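Lovastatin nonaketide synthase, polyketide synthase component (PDB 7CPX) builds the nonaketide backbone of lovastatin from malonyl-CoA, working together with its partner LovC to make dihydromonacolin L on its carrier domain. Local coordinates at residues A[2106-2114]-A[2124-2132]. The protein carries 2 engineered substitutions. Residues are numbered along the deposited sequence; the frame is centred on the assembly and turned at random.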
# COMPACT_ATOMS: atom_id res chain seq x y z
N TRP A 2106 3.63 -52.17 5.01
CA TRP A 2106 2.92 -51.27 4.11
C TRP A 2106 3.55 -49.88 4.12
O TRP A 2106 3.84 -49.31 3.06
CB TRP A 2106 1.44 -51.20 4.50
CG TRP A 2106 0.58 -50.58 3.44
CD1 TRP A 2106 -0.03 -49.37 3.50
CD2 TRP A 2106 0.24 -51.15 2.17
NE1 TRP A 2106 -0.74 -49.14 2.34
CE2 TRP A 2106 -0.58 -50.22 1.51
CE3 TRP A 2106 0.56 -52.35 1.53
CZ2 TRP A 2106 -1.10 -50.46 0.24
CZ3 TRP A 2106 0.05 -52.58 0.27
CH2 TRP A 2106 -0.77 -51.64 -0.37
N GLU A 2107 3.76 -49.31 5.31
CA GLU A 2107 4.33 -47.98 5.45
C GLU A 2107 5.34 -47.96 6.59
O GLU A 2107 5.35 -47.05 7.43
CB GLU A 2107 3.23 -46.94 5.68
CG GLU A 2107 3.69 -45.48 5.59
CD GLU A 2107 4.27 -45.12 4.24
OE1 GLU A 2107 5.35 -45.64 3.88
OE2 GLU A 2107 3.65 -44.30 3.53
N VAL A 2108 6.21 -48.97 6.64
CA VAL A 2108 7.22 -49.06 7.68
C VAL A 2108 8.38 -48.13 7.35
O VAL A 2108 8.92 -48.15 6.24
CB VAL A 2108 7.71 -50.51 7.84
CG1 VAL A 2108 8.94 -50.55 8.73
CG2 VAL A 2108 6.62 -51.39 8.41
N MET A 2109 8.77 -47.30 8.33
CA MET A 2109 9.96 -46.48 8.16
C MET A 2109 10.69 -46.40 9.49
O MET A 2109 10.04 -46.37 10.54
CB MET A 2109 9.63 -45.07 7.65
CG MET A 2109 8.82 -44.23 8.62
SD MET A 2109 8.19 -42.73 7.85
CE MET A 2109 9.70 -42.01 7.20
N PRO A 2110 12.03 -46.37 9.49
CA PRO A 2110 12.75 -46.29 10.77
C PRO A 2110 12.46 -44.98 11.49
O PRO A 2110 12.14 -43.96 10.87
CB PRO A 2110 14.22 -46.38 10.35
CG PRO A 2110 14.20 -47.05 9.03
CD PRO A 2110 12.95 -46.58 8.36
N CYS A 2111 12.56 -45.03 12.82
CA CYS A 2111 12.33 -43.84 13.63
C CYS A 2111 13.22 -42.69 13.18
O CYS A 2111 12.79 -41.53 13.15
CB CYS A 2111 12.56 -44.15 15.10
SG CYS A 2111 14.26 -44.61 15.51
N THR A 2112 14.48 -42.99 12.85
CA THR A 2112 15.39 -41.95 12.39
C THR A 2112 14.87 -41.30 11.11
O THR A 2112 14.85 -40.07 10.98
CB THR A 2112 16.78 -42.53 12.16
OG1 THR A 2112 16.71 -43.59 11.20
CG2 THR A 2112 17.35 -43.07 13.46
N GLN A 2113 14.42 -42.12 10.15
CA GLN A 2113 13.92 -41.57 8.90
C GLN A 2113 12.67 -40.73 9.13
O GLN A 2113 12.52 -39.65 8.54
CB GLN A 2113 13.62 -42.71 7.91
CG GLN A 2113 13.28 -42.22 6.51
CD GLN A 2113 13.04 -43.36 5.53
OE1 GLN A 2113 12.98 -44.52 5.92
NE2 GLN A 2113 12.90 -43.02 4.26
N PHE A 2114 11.77 -41.20 9.99
CA PHE A 2114 10.57 -40.43 10.29
C PHE A 2114 10.93 -39.09 10.91
O PHE A 2114 10.45 -38.03 10.48
CB PHE A 2114 9.65 -41.22 11.22
CG PHE A 2114 8.32 -40.58 11.47
CD1 PHE A 2114 8.15 -39.66 12.50
CD2 PHE A 2114 7.23 -40.88 10.67
CE1 PHE A 2114 6.93 -39.07 12.73
CE2 PHE A 2114 6.00 -40.29 10.89
CZ PHE A 2114 5.85 -39.38 11.92
N ASP A 2124 0.93 -38.72 8.68
CA ASP A 2124 0.81 -39.84 7.76
C ASP A 2124 0.15 -40.98 8.53
O ASP A 2124 0.82 -41.84 9.10
CB ASP A 2124 2.17 -40.24 7.20
CG ASP A 2124 2.06 -41.08 5.94
OD1 ASP A 2124 1.07 -41.82 5.81
OD2 ASP A 2124 2.96 -40.99 5.09
N LEU A 2125 -1.18 -40.97 8.55
CA LEU A 2125 -1.91 -42.01 9.25
C LEU A 2125 -1.68 -43.36 8.59
O LEU A 2125 -1.42 -43.45 7.39
CB LEU A 2125 -3.41 -41.68 9.28
CG LEU A 2125 -3.74 -40.25 9.72
CD1 LEU A 2125 -5.24 -40.09 9.94
CD2 LEU A 2125 -2.98 -39.88 10.99
N SER A 2126 -1.77 -44.42 9.39
CA SER A 2126 -1.44 -45.78 8.98
C SER A 2126 0.04 -45.93 8.65
O SER A 2126 0.43 -46.85 7.93
CB SER A 2126 -2.28 -46.22 7.78
OG SER A 2126 -3.67 -46.15 8.08
N THR A 2127 0.88 -45.03 9.16
CA THR A 2127 2.32 -45.17 9.08
C THR A 2127 2.85 -45.78 10.38
O THR A 2127 2.29 -45.56 11.46
CB THR A 2127 2.99 -43.82 8.84
OG1 THR A 2127 2.57 -43.30 7.57
CG2 THR A 2127 4.50 -43.96 8.86
N VAL A 2128 3.92 -46.55 10.26
CA VAL A 2128 4.49 -47.26 11.40
C VAL A 2128 5.99 -47.00 11.46
O VAL A 2128 6.72 -47.23 10.49
CB VAL A 2128 4.20 -48.78 11.34
CG1 VAL A 2128 4.70 -49.37 10.04
CG2 VAL A 2128 4.84 -49.48 12.52
N ILE A 2129 6.44 -46.53 12.62
CA ILE A 2129 7.85 -46.38 12.92
C ILE A 2129 8.41 -47.72 13.34
O ILE A 2129 7.84 -48.42 14.19
CB ILE A 2129 8.06 -45.34 14.03
CG1 ILE A 2129 7.56 -43.96 13.59
CG2 ILE A 2129 9.52 -45.28 14.42
CD1 ILE A 2129 6.88 -43.21 14.71
N SER A 2130 9.55 -48.09 12.76
CA SER A 2130 10.26 -49.32 13.09
C SER A 2130 11.41 -48.95 14.02
O SER A 2130 12.44 -48.43 13.58
CB SER A 2130 10.77 -50.01 11.82
OG SER A 2130 11.64 -51.08 12.14
N TRP A 2131 11.23 -49.22 15.30
CA TRP A 2131 12.24 -48.87 16.29
C TRP A 2131 13.41 -49.83 16.22
O TRP A 2131 13.20 -51.05 16.31
CB TRP A 2131 11.63 -48.89 17.69
CG TRP A 2131 10.73 -47.73 17.96
CD1 TRP A 2131 9.37 -47.72 17.89
CD2 TRP A 2131 11.13 -46.41 18.33
NE1 TRP A 2131 8.89 -46.48 18.21
CE2 TRP A 2131 9.95 -45.65 18.48
CE3 TRP A 2131 12.36 -45.79 18.55
CZ2 TRP A 2131 9.97 -44.30 18.84
CZ3 TRP A 2131 12.38 -44.46 18.91
CH2 TRP A 2131 11.19 -43.73 19.05
N PRO A 2132 14.64 -49.35 16.05
CA PRO A 2132 15.79 -50.27 16.05
C PRO A 2132 15.90 -51.01 17.37
O PRO A 2132 15.61 -50.46 18.44
CB PRO A 2132 16.99 -49.34 15.81
CG PRO A 2132 16.53 -48.01 16.26
CD PRO A 2132 15.07 -47.95 15.95
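A parallel strand pair, 2108-2110 beside 2128-2130, forms the two strands of a small beta-alpha-beta unit whose helix, 2111-2117, starts directly after Pro-2110. Its backbone ladder alternates between the two strands: Val-2128 N donates to Glu-2107 O, Met-2109 N to Val-2128 O (3.0 Å), and Ser-2130 N to Met-2109 O (2.9 Å). Cys-2111 N adds a weak bond to Ser-2130 O at the first turn of the helix. Val-2108, Val-2128 and Ser-2130 share one face of the pair. There CG2 of Val-2108 lies alongside CG1 of Val-2128, the two valines pointing the same way, while CG1 of Val-2108 meets Ser-2130 CB at 3.6 Å.

On the other face the two branches of Ile-2129 meet different helix residues: CG2 packs on CA and CB of Cys-2111, and CG1 lies over one face of the Phe-2114 ring, 4.1 Å from Phe-2114 CG. Met-2109 SD approaches the edge of that ring in its plane, and also reaches Thr-2127 CG2. With CG anti to the backbone N (chi1 -174°), Phe-2114 sends its ring toward Ile-2129.

Strand 2128-2130 lies between 2108-2110, parallel to it, and 1869-1883, antiparallel to it. Beyond its end, Trp-2131 holds its indole by a hydrogen bond from NE1 to Ser-1876 and presents one face to Cys-2111, whose CB stands 4.0 Å from the six-membered ring centroid, a CH-pi contact. SG of Cys-2111 is set obliquely to the same ring and touches Pro-2132 CD at 3.5 Å. At the opposite end of the contact, the like-charged carboxylates of Glu-2107 and Asp-2124 come near each other, OE2 of Glu-2107 to OD2 of Asp-2124 3.7 Å, with planes 83° apart.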